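Local atomic coordinates of TRAP dicarboxylate transporter, DctP subunit (Anaerococcus prevoti, PDB entry 4N91), a protein that binds D-glucuronate, in either its alpha or its beta form, as the solute-binding component of a TRAP transporter. Residues I174-S179 with A193-F198. Residues are numbered along the deposited sequence; the frame is centred on the assembly and turned at random. Where two conformers were deposited one is given.
Sequences IRVQQS and ASPMGF. With BDP (beta-D-glucopyranuronic acid), chain C.
The guanidinium of Arg175 meets the carbonyl O of Met196, a selenomethionine, and the glucuronate carboxylate along its edge, near its plane, while Gln177 N lies 4.0 Å over the centre of one face. The Phe198 ring lays one face against the sugar, whose C5 sits 3.6 Å above the ring centre. Arg175 stands near the C-terminal end of strand 173-176 and Phe198 just past parallel strand 192-195, strands joined through helix 180-188 as a beta-alpha-beta unit. Arg175 grips the carboxylate, as the arginine of TRAP solute-binding proteins characteristically does, its flat fork matching the two oxygens: NH1 reaches BDP O6B at 2.7 Å and NH2 BDP O6A at 2.9 Å, both nearly straight. NE and NH2 converge on Met196 O, fixing the fork's rotation. A lysine in its place would probably lose the two-pronged grip and leave Met196 O without its paired donors. CG of Arg175, anti to the backbone N (chi1 179°), lies 3.4 Å from CG of Met196 where the side chains cross at a slant. On the other sheet face, Val176 packs CG2 on small Ala193 CB and Pro195. Proline is tolerated because neighbours carry strand bonds, Met196 N donating to Val176 O at 3.2 Å.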
ATOM      1  N   ILE A 174     -17.369   3.512  -5.894  1.00 13.37           N
ATOM      2  CA  ILE A 174     -16.069   2.889  -6.083  1.00 11.23           C
ATOM      3  C   ILE A 174     -15.468   2.623  -4.727  1.00 10.76           C
ATOM      4  O   ILE A 174     -15.390   3.532  -3.903  1.00 13.32           O
ATOM      5  CB  ILE A 174     -15.123   3.812  -6.871  1.00 13.33           C
ATOM      6  CG1 ILE A 174     -15.720   4.110  -8.250  1.00 15.88           C
ATOM      7  CG2 ILE A 174     -13.740   3.220  -6.952  1.00 16.50           C
ATOM      8  CD1 ILE A 174     -15.882   2.894  -9.158  1.00 14.48           C
ATOM      9  N   ARG A 175     -15.036   1.391  -4.483  1.00 11.16           N
ATOM     10  CA  ARG A 175     -14.396   1.070  -3.205  1.00 11.59           C
ATOM     11  C   ARG A 175     -13.029   1.736  -3.133  1.00 11.98           C
ATOM     12  O   ARG A 175     -12.272   1.767  -4.128  1.00 12.19           O
ATOM     13  CB  ARG A 175     -14.248  -0.441  -3.013  1.00 11.61           C
ATOM     14  CG  ARG A 175     -13.568  -0.826  -1.717  1.00 10.36           C
ATOM     15  CD  ARG A 175     -12.050  -0.983  -1.851  1.00 11.74           C
ATOM     16  NE  ARG A 175     -11.404  -1.284  -0.589  1.00 11.28           N
ATOM     17  CZ  ARG A 175     -10.110  -1.548  -0.473  1.00 13.27           C
ATOM     18  NH1 ARG A 175      -9.345  -1.540  -1.561  1.00 12.00           N
ATOM     19  NH2 ARG A 175      -9.587  -1.818   0.715  1.00 11.52           N
ATOM     20  N   VAL A 176     -12.731   2.274  -1.953  1.00 12.50           N
ATOM     21  CA  VAL A 176     -11.403   2.763  -1.628  1.00 13.89           C
ATOM     22  C   VAL A 176     -11.025   2.206  -0.251  1.00 12.80           C
ATOM     23  O   VAL A 176     -11.838   1.584   0.426  1.00 13.39           O
ATOM     24  CB  VAL A 176     -11.330   4.291  -1.616  1.00 14.41           C
ATOM     25  CG1 VAL A 176     -11.613   4.814  -3.026  1.00 16.55           C
ATOM     26  CG2 VAL A 176     -12.316   4.865  -0.624  1.00 14.65           C
ATOM     27  N   GLN A 177      -9.769   2.393   0.124  1.00 13.05           N
ATOM     28  CA  GLN A 177      -9.336   2.057   1.468  1.00 10.73           C
ATOM     29  C   GLN A 177      -9.886   3.071   2.454  1.00 16.17           C
ATOM     30  O   GLN A 177     -10.470   4.087   2.052  1.00 17.78           O
ATOM     31  CB  GLN A 177      -7.822   2.027   1.520  1.00 12.35           C
ATOM     32  CG  GLN A 177      -7.217   1.005   0.552  1.00 14.64           C
ATOM     33  CD  GLN A 177      -5.717   0.888   0.737  1.00 16.42           C
ATOM     34  OE1 GLN A 177      -5.239   0.225   1.658  1.00 19.31           O
ATOM     35  NE2 GLN A 177      -4.982   1.543  -0.114  1.00 15.05           N
ATOM     36  N   GLN A 178      -9.735   2.783   3.745  0.55 13.87           N
ATOM     37  CA  GLN A 178     -10.195   3.691   4.788  0.55 12.72           C
ATOM     38  C   GLN A 178      -9.221   4.863   4.909  0.55 14.58           C
ATOM     39  O   GLN A 178      -8.367   4.914   5.800  0.55 15.72           O
ATOM     40  CB  GLN A 178     -10.383   2.979   6.130  0.55 14.66           C
ATOM     41  CG  GLN A 178     -11.201   3.814   7.120  0.55 21.55           C
ATOM     42  CD  GLN A 178     -11.364   3.171   8.489  0.55 22.76           C
ATOM     43  OE1 GLN A 178     -10.808   3.645   9.470  0.55 19.94           O
ATOM     44  NE2 GLN A 178     -12.124   2.096   8.556  0.55 24.87           N
ATOM     45  N   SER A 179      -9.389   5.808   3.997  1.00 15.20           N
ATOM     46  CA  SER A 179      -8.447   6.873   3.752  1.00 17.63           C
ATOM     47  C   SER A 179      -9.180   8.152   3.352  1.00 15.28           C
ATOM     48  O   SER A 179      -9.769   8.221   2.266  1.00 15.96           O
ATOM     49  CB  SER A 179      -7.560   6.447   2.578  1.00 17.93           C
ATOM     50  OG  SER A 179      -6.796   7.540   2.086  1.00 21.09           O
ATOM     51  N   ALA A 193     -17.164   7.468  -2.984  1.00 16.60           N
ATOM     52  CA  ALA A 193     -16.309   6.456  -2.381  1.00 13.55           C
ATOM     53  C   ALA A 193     -17.055   5.538  -1.424  1.00 14.83           C
ATOM     54  O   ALA A 193     -17.888   5.982  -0.640  1.00 16.24           O
ATOM     55  CB  ALA A 193     -15.207   7.122  -1.626  1.00 14.49           C
ATOM     56  N   SER A 194     -16.665   4.266  -1.421  1.00 12.76           N
ATOM     57  CA  SER A 194     -17.147   3.312  -0.450  1.00 11.64           C
ATOM     58  C   SER A 194     -15.959   2.698   0.238  1.00 11.72           C
ATOM     59  O   SER A 194     -15.423   1.707  -0.218  1.00 12.94           O
ATOM     60  CB  SER A 194     -17.945   2.184  -1.120  1.00 17.81           C
ATOM     61  OG  SER A 194     -19.190   2.661  -1.544  1.00 22.40           O
ATOM     62  N   PRO A 195     -15.547   3.278   1.364  1.00 11.77           N
ATOM     63  CA  PRO A 195     -14.362   2.730   2.057  1.00 10.82           C
ATOM     64  C   PRO A 195     -14.677   1.426   2.773  1.00 14.50           C
ATOM     65  O   PRO A 195     -15.710   1.340   3.434  1.00 13.75           O
ATOM     66  CB  PRO A 195     -14.003   3.802   3.081  1.00 14.82           C
ATOM     67  CG  PRO A 195     -14.971   4.917   2.862  1.00 22.60           C
ATOM     68  CD  PRO A 195     -16.052   4.507   1.975  1.00 15.54           C
HETATM   69  N   MSE A 196     -13.813   0.428   2.628  1.00 11.10           N
HETATM   70  CA  MSE A 196     -13.995  -0.855   3.313  1.00 14.09           C
HETATM   71  C   MSE A 196     -12.692  -1.626   3.229  1.00 15.26           C
HETATM   72  O   MSE A 196     -11.818  -1.306   2.412  1.00 12.94           O
HETATM   73  CB  MSE A 196     -15.108  -1.680   2.663  1.00 13.85           C
HETATM   74  CG  MSE A 196     -14.759  -2.111   1.253  1.00 10.83           C
HETATM   75 SE   MSE A 196     -16.229  -3.008   0.314  1.00 19.59          SE
HETATM   76  CE  MSE A 196     -17.383  -1.515   0.079  1.00 14.78           C
ATOM     77  N   GLY A 197     -12.562  -2.644   4.067  1.00 12.66           N
ATOM     78  CA  GLY A 197     -11.372  -3.462   4.077  1.00 13.04           C
ATOM     79  C   GLY A 197     -11.204  -4.343   2.854  1.00 12.01           C
ATOM     80  O   GLY A 197     -12.161  -4.707   2.202  1.00 11.87           O
ATOM     81  N   PHE A 198      -9.958  -4.670   2.561  1.00 11.78           N
ATOM     82  CA  PHE A 198      -9.590  -5.318   1.300  1.00 11.90           C
ATOM     83  C   PHE A 198     -10.303  -6.656   1.137  1.00  9.72           C
ATOM     84  O   PHE A 198     -10.760  -7.001   0.052  1.00 11.15           O
ATOM     85  CB  PHE A 198      -8.084  -5.479   1.293  1.00 10.21           C
ATOM     86  CG  PHE A 198      -7.483  -5.872  -0.038  1.00 12.30           C
ATOM     87  CD1 PHE A 198      -7.885  -5.264  -1.214  1.00 13.59           C
ATOM     88  CD2 PHE A 198      -6.466  -6.796  -0.088  1.00 16.92           C
ATOM     89  CE1 PHE A 198      -7.306  -5.598  -2.421  1.00 15.65           C
ATOM     90  CE2 PHE A 198      -5.879  -7.138  -1.306  1.00 17.01           C
ATOM     91  CZ  PHE A 198      -6.289  -6.536  -2.453  1.00 16.78           C
TER
HETATM   92  C1  BDP C 402      -3.045  -3.560  -1.995  0.66 11.04           C
HETATM   93  C2  BDP C 402      -2.130  -3.259  -0.899  0.66 10.84           C
HETATM   94  C3  BDP C 402      -2.735  -3.666   0.413  0.66 11.12           C
HETATM   95  C4  BDP C 402      -3.976  -2.993   0.643  0.66 11.11           C
HETATM   96  C5  BDP C 402      -4.887  -3.244  -0.495  0.66  9.51           C
HETATM   97  C6  BDP C 402      -6.194  -2.418  -0.386  0.66 11.29           C
HETATM   98  O2  BDP C 402      -1.053  -4.253  -1.121  0.66 10.60           O
HETATM   99  O3  BDP C 402      -1.793  -3.394   1.502  0.66 12.27           O
HETATM  100  O4  BDP C 402      -4.565  -3.303   1.800  0.66 12.65           O
HETATM  101  O5  BDP C 402      -4.260  -2.846  -1.764  0.66 12.23           O
HETATM  102  O6A BDP C 402      -6.841  -2.582   0.671  0.66 12.50           O
HETATM  103  O1  BDP C 402      -2.521  -2.893  -3.170  0.66 11.71           O
HETATM  104  O6B BDP C 402      -6.632  -1.840  -1.406  0.66 13.00           O